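PDB 4DNA: probable glutathione reductase from Sinorhizobium meliloti, which probably catalyses the NADPH-dependent reduction of glutathione disulfide to glutathione, as an FAD-containing homodimer. Local coordinates for residues I199-E204 and E231-S236. Sequence-based numbering, arbitrary orientation.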
loop_
_atom_site.group_PDB
_atom_site.type_symbol
_atom_site.label_atom_id
_atom_site.label_comp_id
_atom_site.label_asym_id
_atom_site.label_seq_id
_atom_site.Cartn_x
_atom_site.Cartn_y
_atom_site.Cartn_z
ATOM N N ILE A 199 23.656 17.852 3.384
ATOM C CA ILE A 199 24.729 17.847 4.384
ATOM C C ILE A 199 24.197 17.785 5.818
ATOM O O ILE A 199 23.173 18.388 6.158
ATOM C CB ILE A 199 25.716 19.014 4.177
ATOM C CG1 ILE A 199 26.959 18.845 5.064
ATOM C CG2 ILE A 199 25.026 20.357 4.375
ATOM C CD1 ILE A 199 27.981 19.964 4.957
ATOM N N TYR A 200 24.906 17.033 6.652
ATOM C CA TYR A 200 24.425 16.685 7.979
ATOM C C TYR A 200 25.578 16.512 8.933
ATOM O O TYR A 200 26.589 15.936 8.582
ATOM C CB TYR A 200 23.635 15.379 7.910
ATOM C CG TYR A 200 22.936 14.973 9.200
ATOM C CD1 TYR A 200 22.361 15.935 10.071
ATOM C CD2 TYR A 200 22.814 13.624 9.535
ATOM C CE1 TYR A 200 21.708 15.551 11.243
ATOM C CE2 TYR A 200 22.159 13.232 10.701
ATOM C CZ TYR A 200 21.607 14.188 11.552
ATOM O OH TYR A 200 20.951 13.748 12.692
ATOM N N ARG A 201 25.395 17.000 10.149
ATOM C CA ARG A 201 26.453 17.033 11.142
ATOM C C ARG A 201 26.644 15.687 11.839
ATOM O O ARG A 201 27.703 15.418 12.410
ATOM C CB ARG A 201 26.215 18.164 12.153
ATOM C CG ARG A 201 24.769 18.375 12.610
ATOM C CD ARG A 201 24.676 18.806 14.073
ATOM N NE ARG A 201 25.950 19.342 14.552
ATOM C CZ ARG A 201 26.914 18.619 15.134
ATOM N NH1 ARG A 201 28.048 19.206 15.520
ATOM N NH2 ARG A 201 26.752 17.309 15.331
ATOM N N GLY A 202 25.625 14.840 11.770
ATOM C CA GLY A 202 25.679 13.534 12.411
ATOM C C GLY A 202 26.314 12.487 11.527
ATOM O O GLY A 202 26.715 12.777 10.404
ATOM N N LYS A 203 26.400 11.263 12.046
ATOM C CA LYS A 203 27.084 10.171 11.362
ATOM C C LYS A 203 26.212 9.548 10.276
ATOM O O LYS A 203 26.709 9.182 9.219
ATOM C CB LYS A 203 27.522 9.102 12.357
ATOM C CG LYS A 203 28.803 9.406 13.109
ATOM C CD LYS A 203 28.806 8.676 14.452
ATOM C CE LYS A 203 30.187 8.189 14.873
ATOM N NZ LYS A 203 31.263 9.163 14.546
ATOM N N GLU A 204 24.917 9.413 10.532
ATOM C CA GLU A 204 24.011 8.853 9.526
ATOM C C GLU A 204 22.687 9.592 9.522
ATOM O O GLU A 204 22.230 10.039 10.572
ATOM C CB GLU A 204 23.782 7.365 9.780
ATOM C CG GLU A 204 25.070 6.604 10.082
ATOM C CD GLU A 204 24.907 5.098 10.186
ATOM O OE1 GLU A 204 23.881 4.557 9.741
ATOM O OE2 GLU A 204 25.836 4.456 10.709
ATOM N N GLU A 231 28.802 13.926 8.759
ATOM C CA GLU A 231 29.757 14.369 9.776
ATOM C C GLU A 231 30.348 15.721 9.435
ATOM O O GLU A 231 31.561 15.911 9.513
ATOM C CB GLU A 231 30.906 13.360 9.947
ATOM C CG GLU A 231 30.505 11.894 10.083
ATOM C CD GLU A 231 31.569 11.064 10.774
ATOM O OE1 GLU A 231 32.574 11.641 11.230
ATOM O OE2 GLU A 231 31.398 9.835 10.879
ATOM N N ASP A 232 29.489 16.659 9.054
ATOM C CA ASP A 232 29.948 17.960 8.581
ATOM C C ASP A 232 28.896 19.035 8.784
ATOM O O ASP A 232 27.720 18.737 8.943
ATOM C CB ASP A 232 30.332 17.871 7.106
ATOM C CG ASP A 232 31.291 18.960 6.679
ATOM O OD1 ASP A 232 31.760 19.754 7.530
ATOM O OD2 ASP A 232 31.574 19.017 5.467
ATOM N N ILE A 233 29.345 20.285 8.744
ATOM C CA ILE A 233 28.570 21.442 9.165
ATOM C C ILE A 233 28.849 22.595 8.198
ATOM O O ILE A 233 29.918 22.635 7.573
ATOM C CB ILE A 233 28.966 21.811 10.626
ATOM C CG1 ILE A 233 27.779 22.389 11.403
ATOM C CG2 ILE A 233 30.205 22.705 10.697
ATOM C CD1 ILE A 233 27.901 22.212 12.910
ATOM N N ILE A 234 27.910 23.529 8.064
ATOM C CA ILE A 234 28.186 24.776 7.324
ATOM C C ILE A 234 28.815 25.850 8.236
ATOM O O ILE A 234 28.193 26.259 9.220
ATOM C CB ILE A 234 26.925 25.322 6.611
ATOM C CG1 ILE A 234 26.519 24.392 5.473
ATOM C CG2 ILE A 234 27.168 26.717 6.050
ATOM C CD1 ILE A 234 25.161 24.690 4.886
ATOM N N GLN A 235 30.048 26.273 7.915
ATOM C CA GLN A 235 30.767 27.336 8.655
ATOM C C GLN A 235 30.045 28.685 8.498
ATOM O O GLN A 235 29.806 29.394 9.484
ATOM C CB GLN A 235 32.232 27.514 8.182
ATOM C CG GLN A 235 33.067 26.261 7.941
ATOM C CD GLN A 235 33.762 25.735 9.183
ATOM O OE1 GLN A 235 33.139 25.547 10.228
ATOM N NE2 GLN A 235 35.060 25.471 9.066
ATOM N N SER A 236 29.717 29.025 7.246
ATOM C CA SER A 236 29.050 30.285 6.889
ATOM C C SER A 236 28.518 30.265 5.457
ATOM O O SER A 236 29.033 29.540 4.595
ATOM C CB SER A 236 30.015 31.455 7.027
ATOM O OG SER A 236 31.042 31.331 6.068
#
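Two backbone hydrogen bonds join residues 199-204 to residues 231-236. Asp232 N donates to Tyr200 O at 3.0 Å, nearly straight at 163°. Glu231 N donates to Gly202 O at 2.9 Å, more bent at 149°. The two segments run roughly antiparallel. Yet strand 195-199, which ends at Ile199, and strand 227-229 are parallel neighbours in the four-stranded Rossmann-type sheet of the predicted NAD(P)-binding domain. The contact lies where that sheet ends and the chain enters the antiparallel sheet of strand 234-239. The Tyr200 side chain points away from 231-236 and lies beside Gly178 of the predicted NAD-binding loop, with Gly202 N over its ring centre. With CG1 anti to the backbone N (chi1 -170°), Ile199 lays CD1 against Asp232 CB at 3.8 Å; its CG2 meets Ile234 CD1 at 4.4 Å. The Asp232 carboxylate accepts a bond from Ile233 N to OD1 at 2.8 Å, while OD2 bonds His252 ND1. An alanine at Asp232 would lose both bonds and the carboxylate's contact with Ile199 CD1, and would probably leave the lead into strand 234-239 less firmly held. Ile233 lies alongside Arg201, its CD1 3.8 Å from Arg201 NE. Lys203 NZ forms a long salt bridge to Glu231 OE2, at 3.7 Å.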